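Side-chain contacts in hypothetical protein (Geobacillus stearothermophilus, PDB 1U84), which is of unknown function but folds as a small all-helical chain of four helices, assigned to the DUF1871 family: residues E64-F68 / P69-K73; Q8-R11 / L12-E15; A51-I54 / Q55-E59. All coordinates share one frame; numbering follows the deposited sequence.

Three local contacts, each between residues a few positions apart in sequence, sample three of the four helices of this all-helical protein. Along the sequence interaction 2 comes first, on helix 8-20, then interaction 3 on helix 47-62, then interaction 1, where the loop after helix 47-62 runs into helix 68-85. Interactions 1 and 3 are close neighbours, their centres about 8 Å apart; Gln55 NE2 probably donates to Ile66 O, and Ala51 packs on Leu72. Interaction 2 lies on the opposite side of the chain's centre, about 21 Å from interaction 1 and 19 Å from interaction 3, centre to centre. Helix 68-85 spans the gap, since its far end packs against interaction 2.

Interaction 1: residues E64-F68 / P69-K73; sequences EPIPF and PHCLK
The start of helix 68-85 is built as a hydrophobic staple, in which Ile66, just before the N-cap, touches Cys71 in the first turn. CG2 of Ile66 lies 3.8 Å from Cys71 SG and equally close to His70 CB, so a single methyl fills the angle between two helical side chains. Ile66 has CG2 anti to its own nitrogen (chi1 -63° for CG1), which carries the methyl forward to the helix. A branched aliphatic residue suits this buried place, where Tyr58 and Trp20 close in from other helices. Pro67 holds the N-cap position. Its carbonyl receives Cys71 N at 3.2 Å to Pro67 O, a fairly straight bond (166° at the hydrogen) lying in the carbonyl plane, and a weak, bent one from His70 N. Proline suits the first turn because the first amides of a helix have no carbonyl before them to bond: Pro69, with no N-H to give, costs nothing there, and its ring CD packs 3.5 Å from Phe68 CB. Phe68 continues the i to i+4 pattern that Pro67 has opened, Leu72 N reaching Phe68 O at 2.8 Å. Its ring, turned beside the carbonyl carbon (chi1 -171°), extends along the helix until CE2 comes within 4.2 Å of Leu72 CD2, the two side chains meeting obliquely. The far end of both residues leans on helix 47-62, Phe68 on Ala51 and Leu72 on Ala47. An alanine in place of Phe68 takes the ring away, which would probably open a gap between Leu72 CD2 and Ala51 and leave the Leu72 side chain freer to turn. The His70 imidazole meets the Trp20 ring of helix 8-20, the two planes about 20° apart.

Interaction 2: residues Q8-R11 / L12-E15; sequences QLNR and LLLE
Leu12 opens the second turn of helix 8-20 by handing its amide hydrogen back to Gln8, Leu12 N to Gln8 O at 3.1 Å. Its CB rests 3.5 Å from Leu9 O, so the start of the side chain covers backbone, while the branched end continues to Leu81 of helix 68-85. Leu13 comes next and carries the apolar side-chain contact. Its amide bonds to Leu9, with Leu13 N 2.9 Å from Leu9 O. Because Leu13 places CG beside its own nitrogen (chi1 -68°), the side chain folds back over the preceding turn, and CD1 comes within 4.0 Å of Leu9 CG, the two leucines meeting at a slant. Leucine suits both places: Leu9 and Leu13, one turn apart, form a stripe on which Leu81 of helix 68-85 lies, and Leu13 also reaches Leu38 of helix 31-41. The helix is thus amphipathic, its apolar side seated between two others and its polar side turned to the surface. Leu14 repeats the backbone pattern, Leu14 N to Asn10 O at 2.9 Å, and its CG sits 3.4 Å from that same Asn10 O. From there it leans on Ala34 and Leu38 of helix 31-41. Glu15 ends the series on the polar side, its N bonding to Arg11 O while its CG packs 3.3 Å from that oxygen. The carboxylate does not pair with Arg11: Glu15 OE1 stays 6.4 Å from Arg11 NE, so any attraction between the opposite charges is probably weak at this distance. Bent at chi3, Arg11 instead turns its guanidinium back along the helix, with one face set over Gln8 CA and offset toward the rim.

Interaction 3: residues A51-I54 / Q55-E59; sequences AARI and QSIYE
One face of the Arg53 guanidinium is covered by Ile57 CD1, NH1 of Arg53 lying 3.7 Å from that methyl, and the two side chains cross at about a right angle. Bends at chi2 and chi3 (-71° and -57°) fold the arginine back onto its own helix, bringing NH2 near Ser56 CB at an oblique approach; NH2 also gives a hydrogen bond to a water. The Tyr58 ring is met at its edge by Ile54 O, 3.4 Å from CD1 of Tyr58, while the Ile54 side chain lies beside it, pointing the same way, with CG2 4.1 Å from the same CD1. Both residues belong to the inward stripe of helix 47-62, where isoleucine and an aromatic ring can pack side by side; Tyr58 meets Trp20 of helix 8-20 edge-to-face, and Ile57 touches Val37 of helix 31-41. Regular i to i+4 bonds hold the turns together, among them Ile57 N to Arg53 O at 2.9 Å. Gln55 suits the border between buried and exposed sides: a water joins its OE1 (2.7 Å from the water oxygen) to Ala52 O, while its NE2 donates a hydrogen bond to Ile66 O in the loop after the helix.

Interaction 1: residues E64-F68 / P69-K73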
loop_
_atom_site.group_PDB
_atom_site.type_symbol
_atom_site.label_atom_id
_atom_site.label_comp_id
_atom_site.label_asym_id
_atom_site.label_seq_id
_atom_site.Cartn_x
_atom_site.Cartn_y
_atom_site.Cartn_z
ATOM N N GLU A 64 14.277 4.956 4.805
ATOM C CA GLU A 64 13.893 6.251 4.255
ATOM C C GLU A 64 12.411 6.450 4.540
ATOM O O GLU A 64 11.605 5.586 4.203
ATOM C CB GLU A 64 14.109 6.260 2.745
ATOM C CG GLU A 64 15.478 6.737 2.324
ATOM C CD GLU A 64 15.738 6.473 0.870
ATOM O OE1 GLU A 64 14.765 6.184 0.144
ATOM O OE2 GLU A 64 16.903 6.542 0.439
ATOM N N PRO A 65 12.043 7.577 5.173
ATOM C CA PRO A 65 10.625 7.841 5.412
ATOM C C PRO A 65 9.969 8.515 4.195
ATOM O O PRO A 65 10.398 9.604 3.776
ATOM C CB PRO A 65 10.656 8.781 6.625
ATOM C CG PRO A 65 11.924 9.587 6.401
ATOM C CD PRO A 65 12.913 8.628 5.742
ATOM N N ILE A 66 8.976 7.861 3.606
ATOM C CA ILE A 66 8.227 8.451 2.514
ATOM C C ILE A 66 7.319 9.495 3.169
ATOM O O ILE A 66 6.691 9.211 4.197
ATOM C CB ILE A 66 7.400 7.400 1.719
ATOM C CG1 ILE A 66 8.332 6.384 1.046
ATOM C CG2 ILE A 66 6.486 8.069 0.728
ATOM C CD1 ILE A 66 7.648 5.278 0.265
ATOM N N PRO A 67 7.258 10.699 2.598
ATOM C CA PRO A 67 6.368 11.734 3.149
ATOM C C PRO A 67 4.962 11.187 3.400
ATOM O O PRO A 67 4.387 10.532 2.522
ATOM C CB PRO A 67 6.333 12.764 2.047
ATOM C CG PRO A 67 7.723 12.680 1.480
ATOM C CD PRO A 67 7.968 11.188 1.408
ATOM N N PHE A 68 4.430 11.483 4.581
ATOM C CA PHE A 68 3.095 11.034 4.939
ATOM C C PHE A 68 2.042 11.297 3.854
ATOM O O PHE A 68 1.243 10.399 3.558
ATOM C CB PHE A 68 2.641 11.584 6.305
ATOM C CG PHE A 68 1.355 10.969 6.801
ATOM C CD1 PHE A 68 1.381 9.789 7.518
ATOM C CD2 PHE A 68 0.118 11.567 6.499
ATOM C CE1 PHE A 68 0.190 9.200 7.974
ATOM C CE2 PHE A 68 -1.067 10.990 6.939
ATOM C CZ PHE A 68 -1.023 9.802 7.678
ATOM N N PRO A 69 1.959 12.526 3.306
ATOM C CA PRO A 69 0.890 12.754 2.304
ATOM C C PRO A 69 0.999 11.862 1.054
ATOM O O PRO A 69 -0.015 11.549 0.450
ATOM C CB PRO A 69 1.045 14.230 1.946
ATOM C CG PRO A 69 1.753 14.851 3.207
ATOM C CD PRO A 69 2.722 13.756 3.598
ATOM N N HIS A 70 2.216 11.461 0.680
ATOM C CA HIS A 70 2.386 10.489 -0.414
ATOM C C HIS A 70 1.769 9.126 0.002
ATOM O O HIS A 70 1.047 8.532 -0.784
ATOM C CB HIS A 70 3.870 10.330 -0.794
ATOM C CG HIS A 70 4.073 9.778 -2.164
ATOM N ND1 HIS A 70 3.767 10.496 -3.298
ATOM C CD2 HIS A 70 4.576 8.597 -2.589
ATOM C CE1 HIS A 70 4.059 9.775 -4.364
ATOM N NE2 HIS A 70 4.534 8.613 -3.961
ATOM N N CYS A 71 2.107 8.642 1.203
ATOM C CA CYS A 71 1.461 7.440 1.784
ATOM C C CYS A 71 -0.066 7.572 1.812
ATOM O O CYS A 71 -0.775 6.616 1.491
ATOM C CB CYS A 71 1.997 7.170 3.172
ATOM S SG CYS A 71 3.807 6.859 3.138
ATOM N N LEU A 72 -0.564 8.747 2.206
ATOM C CA LEU A 72 -2.013 8.945 2.328
ATOM C C LEU A 72 -2.755 8.827 0.991
ATOM O O LEU A 72 -3.835 8.241 0.966
ATOM C CB LEU A 72 -2.311 10.288 3.016
ATOM C CG LEU A 72 -3.757 10.588 3.360
ATOM C CD1 LEU A 72 -4.329 9.573 4.333
ATOM C CD2 LEU A 72 -3.788 11.986 3.948
ATOM N N LYS A 73 -2.193 9.354 -0.113
ATOM C CA LYS A 73 -2.824 9.187 -1.423
ATOM C C LYS A 73 -2.944 7.714 -1.769
ATOM O O LYS A 73 -3.998 7.251 -2.214
ATOM C CB LYS A 73 -2.088 9.947 -2.537
ATOM C CG LYS A 73 -2.409 11.417 -2.578
ATOM C CD LYS A 73 -1.571 12.091 -3.674
ATOM C CE LYS A 73 -1.684 13.617 -3.572
ATOM N NZ LYS A 73 -0.935 14.231 -4.723
#

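Interaction 2: residues Q8-R11 / L12-E15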
loop_
_atom_site.group_PDB
_atom_site.type_symbol
_atom_site.label_atom_id
_atom_site.label_comp_id
_atom_site.label_asym_id
_atom_site.label_seq_id
_atom_site.Cartn_x
_atom_site.Cartn_y
_atom_site.Cartn_z
ATOM N N GLN A 8 -9.147 -12.029 -6.882
ATOM C CA GLN A 8 -9.110 -10.991 -7.923
ATOM C C GLN A 8 -8.852 -9.593 -7.339
ATOM O O GLN A 8 -7.952 -8.873 -7.817
ATOM C CB GLN A 8 -10.408 -11.031 -8.746
ATOM C CG GLN A 8 -11.678 -10.897 -7.908
ATOM C CD GLN A 8 -12.740 -11.929 -8.238
ATOM O OE1 GLN A 8 -12.448 -13.122 -8.354
ATOM N NE2 GLN A 8 -13.981 -11.480 -8.350
ATOM N N LEU A 9 -9.621 -9.221 -6.313
ATOM C CA LEU A 9 -9.408 -7.942 -5.632
ATOM C C LEU A 9 -7.985 -7.866 -5.064
ATOM O O LEU A 9 -7.286 -6.887 -5.253
ATOM C CB LEU A 9 -10.426 -7.709 -4.509
ATOM C CG LEU A 9 -10.248 -6.381 -3.765
ATOM C CD1 LEU A 9 -10.408 -5.211 -4.713
ATOM C CD2 LEU A 9 -11.201 -6.294 -2.571
ATOM N N ASN A 10 -7.558 -8.912 -4.372
ATOM C CA ASN A 10 -6.217 -8.871 -3.813
ATOM C C ASN A 10 -5.131 -8.724 -4.856
ATOM O O ASN A 10 -4.189 -7.969 -4.641
ATOM C CB ASN A 10 -5.977 -10.087 -2.910
ATOM C CG ASN A 10 -6.813 -10.017 -1.635
ATOM O OD1 ASN A 10 -7.259 -8.939 -1.250
ATOM N ND2 ASN A 10 -7.071 -11.168 -1.019
ATOM N N ARG A 11 -5.261 -9.422 -5.978
ATOM C CA ARG A 11 -4.227 -9.299 -7.022
ATOM C C ARG A 11 -4.151 -7.854 -7.513
ATOM O O ARG A 11 -3.045 -7.321 -7.744
ATOM C CB ARG A 11 -4.451 -10.296 -8.180
ATOM C CG ARG A 11 -4.116 -11.732 -7.803
ATOM C CD ARG A 11 -4.144 -12.668 -9.039
ATOM N NE ARG A 11 -5.377 -12.571 -9.822
ATOM C CZ ARG A 11 -6.453 -13.340 -9.652
ATOM N NH1 ARG A 11 -6.471 -14.282 -8.711
ATOM N NH2 ARG A 11 -7.525 -13.165 -10.431
ATOM N N LEU A 12 -5.317 -7.225 -7.669
ATOM C CA LEU A 12 -5.378 -5.832 -8.131
ATOM C C LEU A 12 -4.743 -4.889 -7.109
ATOM O O LEU A 12 -3.920 -4.024 -7.454
ATOM C CB LEU A 12 -6.824 -5.429 -8.413
ATOM C CG LEU A 12 -7.013 -4.160 -9.223
ATOM C CD1 LEU A 12 -6.162 -4.197 -10.502
ATOM C CD2 LEU A 12 -8.486 -4.059 -9.536
ATOM N N LEU A 13 -5.099 -5.071 -5.840
ATOM C CA LEU A 13 -4.460 -4.301 -4.787
ATOM C C LEU A 13 -2.934 -4.470 -4.800
ATOM O O LEU A 13 -2.197 -3.497 -4.720
ATOM C CB LEU A 13 -4.990 -4.682 -3.390
ATOM C CG LEU A 13 -6.440 -4.286 -3.136
ATOM C CD1 LEU A 13 -6.962 -5.081 -1.973
ATOM C CD2 LEU A 13 -6.558 -2.780 -2.863
ATOM N N LEU A 14 -2.473 -5.705 -4.883
ATOM C CA LEU A 14 -1.030 -5.955 -4.956
ATOM C C LEU A 14 -0.385 -5.268 -6.162
ATOM O O LEU A 14 0.724 -4.712 -6.048
ATOM C CB LEU A 14 -0.680 -7.447 -4.939
ATOM C CG LEU A 14 -0.937 -8.180 -3.605
ATOM C CD1 LEU A 14 -0.892 -9.689 -3.812
ATOM C CD2 LEU A 14 0.010 -7.740 -2.467
ATOM N N GLU A 15 -1.036 -5.344 -7.313
ATOM C CA GLU A 15 -0.547 -4.625 -8.508
ATOM C C GLU A 15 -0.403 -3.136 -8.284
ATOM O O GLU A 15 0.646 -2.546 -8.587
ATOM C CB GLU A 15 -1.431 -4.902 -9.717
ATOM C CG GLU A 15 -1.213 -6.264 -10.330
ATOM C CD GLU A 15 -2.263 -6.572 -11.398
ATOM O OE1 GLU A 15 -3.479 -6.572 -11.067
ATOM O OE2 GLU A 15 -1.870 -6.820 -12.564
#

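Interaction 3: residues A51-I54 / Q55-E59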
loop_
_atom_site.group_PDB
_atom_site.type_symbol
_atom_site.label_atom_id
_atom_site.label_comp_id
_atom_site.label_asym_id
_atom_site.label_seq_id
_atom_site.Cartn_x
_atom_site.Cartn_y
_atom_site.Cartn_z
ATOM N N ALA A 51 -2.283 4.751 5.986
ATOM C CA ALA A 51 -1.140 5.533 5.503
ATOM C C ALA A 51 0.032 5.405 6.477
ATOM O O ALA A 51 1.205 5.299 6.061
ATOM C CB ALA A 51 -1.519 7.003 5.315
ATOM N N ALA A 52 -0.255 5.426 7.787
ATOM C CA ALA A 52 0.807 5.291 8.776
ATOM C C ALA A 52 1.452 3.893 8.710
ATOM O O ALA A 52 2.667 3.776 8.822
ATOM C CB ALA A 52 0.288 5.595 10.157
ATOM N N ARG A 53 0.644 2.854 8.452
ATOM C CA ARG A 53 1.213 1.510 8.264
ATOM C C ARG A 53 2.124 1.459 7.022
ATOM O O ARG A 53 3.238 0.919 7.081
ATOM C CB ARG A 53 0.143 0.406 8.184
ATOM C CG ARG A 53 -0.583 0.098 9.510
ATOM C CD ARG A 53 0.332 -0.620 10.552
ATOM N NE ARG A 53 0.871 -1.864 10.005
ATOM C CZ ARG A 53 2.168 -2.111 9.832
ATOM N NH1 ARG A 53 2.562 -3.257 9.306
ATOM N NH2 ARG A 53 3.084 -1.218 10.203
ATOM N N ILE A 54 1.632 2.010 5.913
ATOM C CA ILE A 54 2.411 2.102 4.668
ATOM C C ILE A 54 3.742 2.781 4.941
ATOM O O ILE A 54 4.818 2.282 4.541
ATOM C CB ILE A 54 1.634 2.820 3.526
ATOM C CG1 ILE A 54 0.444 1.947 3.096
ATOM C CG2 ILE A 54 2.568 3.090 2.332
ATOM C CD1 ILE A 54 -0.568 2.656 2.172
ATOM N N GLN A 55 3.693 3.915 5.651
ATOM C CA GLN A 55 4.915 4.656 5.911
ATOM C C GLN A 55 5.902 3.781 6.694
ATOM O O GLN A 55 7.078 3.691 6.319
ATOM C CB GLN A 55 4.596 5.951 6.676
ATOM C CG GLN A 55 5.809 6.878 6.808
ATOM C CD GLN A 55 5.454 8.132 7.556
ATOM O OE1 GLN A 55 4.914 8.069 8.651
ATOM N NE2 GLN A 55 5.724 9.280 6.942
ATOM N N SER A 56 5.432 3.107 7.738
ATOM C CA SER A 56 6.312 2.264 8.573
ATOM C C SER A 56 6.920 1.095 7.810
ATOM O O SER A 56 8.130 0.788 7.947
ATOM C CB SER A 56 5.562 1.772 9.818
ATOM O OG SER A 56 5.088 2.882 10.572
ATOM N N ILE A 57 6.074 0.436 7.012
ATOM C CA ILE A 57 6.486 -0.704 6.174
ATOM C C ILE A 57 7.646 -0.285 5.257
ATOM O O ILE A 57 8.675 -0.983 5.147
ATOM C CB ILE A 57 5.266 -1.268 5.351
ATOM C CG1 ILE A 57 4.298 -2.011 6.289
ATOM C CG2 ILE A 57 5.784 -2.174 4.223
ATOM C CD1 ILE A 57 2.922 -2.238 5.721
ATOM N N TYR A 58 7.485 0.862 4.600
ATOM C CA TYR A 58 8.473 1.291 3.605
ATOM C C TYR A 58 9.681 1.908 4.279
ATOM O O TYR A 58 10.789 1.761 3.753
ATOM C CB TYR A 58 7.853 2.238 2.549
ATOM C CG TYR A 58 7.139 1.494 1.456
ATOM C CD1 TYR A 58 5.909 0.859 1.694
ATOM C CD2 TYR A 58 7.666 1.435 0.174
ATOM C CE1 TYR A 58 5.264 0.149 0.689
ATOM C CE2 TYR A 58 7.008 0.746 -0.856
ATOM C CZ TYR A 58 5.794 0.095 -0.583
ATOM O OH TYR A 58 5.134 -0.620 -1.573
ATOM N N GLU A 59 9.489 2.547 5.438
ATOM C CA GLU A 59 10.653 3.052 6.178
ATOM C C GLU A 59 11.527 1.878 6.670
ATOM O O GLU A 59 12.758 1.953 6.603
ATOM C CB GLU A 59 10.253 3.941 7.339
ATOM C CG GLU A 59 11.483 4.572 7.958
ATOM C CD GLU A 59 11.157 5.558 9.044
ATOM O OE1 GLU A 59 9.958 5.713 9.388
ATOM O OE2 GLU A 59 12.118 6.180 9.562
HETATM O O HOH W 1 4.150 5.869 10.005
HETATM O O HOH W 2 2.965 0.819 12.054
#